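Local coordinates for protein EXOU (Pseudomonas aeruginosa, PDB 4AKX) that is a phospholipase toxin, apparently of the patatin-like family, injected by the type III secretion system and held here in complex with its chaperone SpcU, at residues B[82-86]-B[115-121]; B[236-242]-B[277-283]. All blocks are in the same frame, centred on the assembly; numbering follows the deposited sequence.

Contact 1 (B[82-86]-B[115-121]); sequences LSGGG and SAGGITA
Gly84 packs closely on Ser115 and Ala116, its CA 3.6 Å from Ala116 N and 3.8 Å from Ser115 CB. With no side chain on Gly84, the two backbones come together to a CA-CA distance of 4.3 Å between Gly84 and Ala116. Further along the loop, Ala116 CB rests on the carbonyl of the next glycine, 3.4 Å from Gly85 O. Ser115 turns its hydroxyl toward the glycine loop: with OG opposite its own backbone N (chi1 -173°), OG comes within 3.6 Å of Gly85 N, close but not hydrogen-bonded. At the other end of the contact, Leu82 points toward the helix, and its CD2 methyl meets Thr120 CB and Ala121 CB, 4.3 Å from the latter. The contact therefore passes from backbone against backbone at the glycines to an aliphatic patch at Leu82.

The loop's path depends on its glycines, since both Gly85 and Gly86 have positive phi. Ser115, also at positive phi (38°), follows directly on strand 110-114 within a Gly-x-Ser-x-Gly sequence. This fits the nucleophile elbow of patatin-like phospholipases, in which Ser115 would probably be the nucleophile. In that family the neighbouring glycine-rich loop supplies the oxyanion hole, a role consistent with the place of 82-86 beside Ser115.

Further out, Ile322 touches the Ser115 side chain, and Tyr92 packs on both Leu82 and Thr120. Ser83 turns away from the helix and hydrogen-bonds through OG to Leu347 O. Leu82 ends strand 77-82, whose parallel neighbours are 110-114, through backbone bonds to Ser112 and Ser114, and 343-348 on its opposite edge; helix 115-125 follows strand 110-114 and brings Thr120 and Ala121 beside Leu82.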
loop_
_atom_site.group_PDB
_atom_site.type_symbol
_atom_site.label_atom_id
_atom_site.label_comp_id
_atom_site.label_asym_id
_atom_site.label_seq_id
_atom_site.Cartn_x
_atom_site.Cartn_y
_atom_site.Cartn_z
ATOM N N LEU B 82 28.595 -23.186 -19.947
ATOM C CA LEU B 82 29.864 -22.800 -19.330
ATOM C C LEU B 82 29.861 -21.319 -19.008
ATOM O O LEU B 82 29.773 -20.481 -19.916
ATOM C CB LEU B 82 31.010 -23.104 -20.290
ATOM C CG LEU B 82 32.185 -23.924 -19.774
ATOM C CD1 LEU B 82 31.731 -24.841 -18.657
ATOM C CD2 LEU B 82 32.753 -24.743 -20.925
ATOM N N SER B 83 29.925 -21.001 -17.719
ATOM C CA SER B 83 29.849 -19.613 -17.287
ATOM C C SER B 83 31.247 -18.995 -17.184
ATOM O O SER B 83 32.218 -19.687 -16.885
ATOM C CB SER B 83 29.119 -19.513 -15.964
ATOM O OG SER B 83 29.869 -20.142 -14.945
ATOM N N GLY B 84 31.349 -17.695 -17.441
ATOM C CA GLY B 84 32.633 -17.102 -17.780
ATOM C C GLY B 84 33.427 -16.626 -16.587
ATOM O O GLY B 84 33.646 -17.372 -15.627
ATOM N N GLY B 85 33.891 -15.381 -16.672
ATOM C CA GLY B 85 34.543 -14.715 -15.551
ATOM C C GLY B 85 35.967 -15.170 -15.292
ATOM O O GLY B 85 36.369 -16.267 -15.703
ATOM N N GLY B 86 36.725 -14.313 -14.604
ATOM C CA GLY B 86 38.091 -14.621 -14.181
ATOM C C GLY B 86 38.975 -15.075 -15.323
ATOM O O GLY B 86 38.749 -14.711 -16.481
ATOM N N SER B 115 31.634 -15.080 -21.723
ATOM C CA SER B 115 32.942 -14.520 -21.347
ATOM C C SER B 115 34.120 -15.504 -21.528
ATOM O O SER B 115 34.430 -15.914 -22.653
ATOM C CB SER B 115 32.905 -13.964 -19.916
ATOM O OG SER B 115 34.111 -13.275 -19.603
ATOM N N ALA B 116 34.752 -15.890 -20.413
ATOM C CA ALA B 116 35.963 -16.731 -20.431
ATOM C C ALA B 116 35.709 -18.179 -20.882
ATOM O O ALA B 116 36.538 -18.781 -21.568
ATOM C CB ALA B 116 36.648 -16.707 -19.066
ATOM N N GLY B 117 34.575 -18.739 -20.474
ATOM C CA GLY B 117 34.191 -20.067 -20.926
ATOM C C GLY B 117 33.696 -20.048 -22.362
ATOM O O GLY B 117 33.387 -21.100 -22.938
ATOM N N GLY B 118 33.600 -18.845 -22.933
ATOM C CA GLY B 118 33.143 -18.665 -24.310
ATOM C C GLY B 118 34.130 -19.251 -25.293
ATOM O O GLY B 118 33.749 -19.925 -26.250
ATOM N N ILE B 119 35.411 -18.998 -25.048
ATOM C CA ILE B 119 36.474 -19.654 -25.793
ATOM C C ILE B 119 36.394 -21.177 -25.600
ATOM O O ILE B 119 36.205 -21.925 -26.565
ATOM C CB ILE B 119 37.862 -19.116 -25.379
ATOM C CG1 ILE B 119 38.217 -19.600 -23.972
ATOM C CG2 ILE B 119 37.871 -17.595 -25.421
ATOM C CD1 ILE B 119 39.668 -19.398 -23.589
ATOM N N THR B 120 36.465 -21.610 -24.342
ATOM C CA THR B 120 36.582 -23.028 -23.984
ATOM C C THR B 120 35.605 -23.969 -24.741
ATOM O O THR B 120 36.012 -25.015 -25.271
ATOM C CB THR B 120 36.469 -23.201 -22.450
ATOM O OG1 THR B 120 37.253 -22.184 -21.803
ATOM C CG2 THR B 120 36.942 -24.578 -22.015
ATOM N N ALA B 121 34.335 -23.579 -24.811
ATOM C CA ALA B 121 33.302 -24.389 -25.475
ATOM C C ALA B 121 33.421 -24.383 -27.003
ATOM O O ALA B 121 32.981 -25.335 -27.668
ATOM C CB ALA B 121 31.921 -23.931 -25.053
#

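Contact 2 (B[236-242]-B[277-283]); sequences GVTFGDL and TPDLEVA
Val282 N donates to Val237 O at 2.8 Å, in the carbonyl plane, and Gly240 N to a lone pair of Pro278 O; each bond ties a residue of a helix start to the loop before the other helix. A weak bond runs from Gly236 N to Glu281 OE2 (3.2 Å), brought there by a side chain extended beyond CG; Glu281 itself occupies the N-cap position of helix 282-288. Within 236-242, Thr238 OG1 donates to Asp241 OD1 from above the carboxylate plane, 2.6 Å away, tying the loop to the first turn of its helix. Both helices belong to the patatin-like phospholipase region, and strands 254-263 and 266-273 connect them along the chain.

Apolar contacts centre on Phe239. Val282 CG2 sits over the middle of one ring face in a CH-pi contact, 4.0 Å from the centroid, while Leu280 CD2 lies at the ring edge, in plane. The same Val282 methyl touches Leu242 CD1, 3.8 Å away, and Val282 CB packs on Val237 CG2. Leu255 of strand 254-263 touches both Phe239 and Val282; Phe272 of strand 266-273 adjoins Phe239, Thr277 and Leu280.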
loop_
_atom_site.group_PDB
_atom_site.type_symbol
_atom_site.label_atom_id
_atom_site.label_comp_id
_atom_site.label_asym_id
_atom_site.label_seq_id
_atom_site.Cartn_x
_atom_site.Cartn_y
_atom_site.Cartn_z
ATOM N N GLY B 236 37.892 -20.456 -41.334
ATOM C CA GLY B 236 37.595 -20.921 -39.974
ATOM C C GLY B 236 36.269 -21.664 -39.895
ATOM O O GLY B 236 35.434 -21.571 -40.808
ATOM N N VAL B 237 36.068 -22.410 -38.812
ATOM C CA VAL B 237 34.779 -23.059 -38.611
ATOM C C VAL B 237 33.704 -22.051 -38.187
ATOM O O VAL B 237 33.927 -21.208 -37.321
ATOM C CB VAL B 237 34.852 -24.263 -37.640
ATOM C CG1 VAL B 237 36.211 -24.952 -37.758
ATOM C CG2 VAL B 237 34.579 -23.829 -36.199
ATOM N N THR B 238 32.566 -22.114 -38.865
ATOM C CA THR B 238 31.429 -21.271 -38.558
ATOM C C THR B 238 30.523 -21.989 -37.551
ATOM O O THR B 238 30.829 -23.103 -37.120
ATOM C CB THR B 238 30.644 -20.897 -39.849
ATOM O OG1 THR B 238 30.171 -22.079 -40.523
ATOM C CG2 THR B 238 31.523 -20.084 -40.791
ATOM N N PHE B 239 29.431 -21.349 -37.151
ATOM C CA PHE B 239 28.387 -22.067 -36.439
ATOM C C PHE B 239 27.609 -22.936 -37.435
ATOM O O PHE B 239 27.376 -24.133 -37.192
ATOM C CB PHE B 239 27.453 -21.104 -35.703
ATOM C CG PHE B 239 28.139 -20.256 -34.658
ATOM C CD1 PHE B 239 28.300 -20.717 -33.351
ATOM C CD2 PHE B 239 28.568 -18.972 -34.966
ATOM C CE1 PHE B 239 28.907 -19.930 -32.389
ATOM C CE2 PHE B 239 29.169 -18.178 -34.009
ATOM C CZ PHE B 239 29.355 -18.665 -32.722
ATOM N N GLY B 240 27.260 -22.336 -38.576
ATOM C CA GLY B 240 26.459 -23.001 -39.602
ATOM C C GLY B 240 26.880 -24.441 -39.843
ATOM O O GLY B 240 26.043 -25.325 -40.074
ATOM N N ASP B 241 28.180 -24.686 -39.768
ATOM C CA ASP B 241 28.695 -25.993 -40.108
ATOM C C ASP B 241 28.969 -26.860 -38.882
ATOM O O ASP B 241 28.808 -28.086 -38.936
ATOM C CB ASP B 241 29.941 -25.859 -40.975
ATOM C CG ASP B 241 30.925 -24.882 -40.414
ATOM O OD1 ASP B 241 30.652 -24.345 -39.314
ATOM O OD2 ASP B 241 31.963 -24.646 -41.073
ATOM N N LEU B 242 29.378 -26.231 -37.781
ATOM C CA LEU B 242 29.438 -26.936 -36.513
ATOM C C LEU B 242 28.108 -27.626 -36.320
ATOM O O LEU B 242 28.043 -28.828 -36.068
ATOM C CB LEU B 242 29.732 -25.975 -35.359
ATOM C CG LEU B 242 31.218 -25.916 -35.008
ATOM C CD1 LEU B 242 31.479 -25.240 -33.669
ATOM C CD2 LEU B 242 31.778 -27.333 -35.011
ATOM N N THR B 277 23.876 -15.940 -36.206
ATOM C CA THR B 277 25.142 -15.575 -36.825
ATOM C C THR B 277 25.783 -16.799 -37.490
ATOM O O THR B 277 26.872 -17.220 -37.100
ATOM C CB THR B 277 26.103 -14.988 -35.782
ATOM O OG1 THR B 277 26.694 -16.059 -35.043
ATOM C CG2 THR B 277 25.353 -14.080 -34.810
ATOM N N PRO B 278 25.128 -17.342 -38.531
ATOM C CA PRO B 278 25.376 -18.705 -38.969
ATOM C C PRO B 278 26.726 -18.865 -39.636
ATOM O O PRO B 278 27.369 -19.904 -39.492
ATOM C CB PRO B 278 24.273 -18.945 -39.995
ATOM C CG PRO B 278 24.006 -17.604 -40.572
ATOM C CD PRO B 278 24.451 -16.556 -39.576
ATOM N N ASP B 279 27.148 -17.836 -40.363
ATOM C CA ASP B 279 28.316 -17.943 -41.220
ATOM C C ASP B 279 29.491 -17.174 -40.641
ATOM O O ASP B 279 30.622 -17.291 -41.126
ATOM C CB ASP B 279 27.993 -17.459 -42.635
ATOM C CG ASP B 279 26.767 -18.150 -43.231
ATOM O OD1 ASP B 279 26.542 -19.361 -42.959
ATOM O OD2 ASP B 279 26.022 -17.469 -43.973
ATOM N N LEU B 280 29.225 -16.390 -39.598
ATOM C CA LEU B 280 30.295 -15.813 -38.803
ATOM C C LEU B 280 31.130 -16.935 -38.205
ATOM O O LEU B 280 30.619 -18.012 -37.908
ATOM C CB LEU B 280 29.727 -14.932 -37.695
ATOM C CG LEU B 280 30.634 -14.716 -36.484
ATOM C CD1 LEU B 280 31.522 -13.497 -36.687
ATOM C CD2 LEU B 280 29.805 -14.588 -35.219
ATOM N N GLU B 281 32.418 -16.676 -38.044
ATOM C CA GLU B 281 33.350 -17.683 -37.575
ATOM C C GLU B 281 33.385 -17.810 -36.053
ATOM O O GLU B 281 33.528 -16.829 -35.336
ATOM C CB GLU B 281 34.749 -17.357 -38.078
ATOM C CG GLU B 281 35.121 -17.971 -39.413
ATOM C CD GLU B 281 36.527 -17.581 -39.825
ATOM O OE1 GLU B 281 37.382 -17.386 -38.928
ATOM O OE2 GLU B 281 36.778 -17.451 -41.035
ATOM N N VAL B 282 33.346 -19.051 -35.593
ATOM C CA VAL B 282 33.415 -19.403 -34.171
ATOM C C VAL B 282 34.567 -18.751 -33.444
ATOM O O VAL B 282 34.450 -18.384 -32.293
ATOM C CB VAL B 282 33.512 -20.937 -33.983
ATOM C CG1 VAL B 282 34.108 -21.284 -32.626
ATOM C CG2 VAL B 282 32.135 -21.574 -34.165
ATOM N N ALA B 283 35.692 -18.641 -34.117
ATOM C CA ALA B 283 36.876 -18.022 -33.525
ATOM C C ALA B 283 36.632 -16.545 -33.224
ATOM O O ALA B 283 36.977 -16.062 -32.144
ATOM C CB ALA B 283 38.090 -18.197 -34.440
#

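Both contacts are partly buried and lie in the patatin-like phospholipase range, with centres 18 Å apart and nearest atoms about 6 Å apart, so they do not touch. Contact 1 sits at the ends of the adjacent parallel strands 77-82 and 110-114 of the mixed sheet, whereas contact 2 joins two helix starts beside strands 254-263 and 266-273, toward the edge of that sheet formed by 266-273; strand 254-263 borders 110-114. Their chemistry differs accordingly. Contact 1 is mostly close glycine backbone with one leucine patch, at the probable active site; contact 2 buries more surface, 501 against 290 Å², and combines backbone hydrogen bonds with an aromatic-aliphatic cluster.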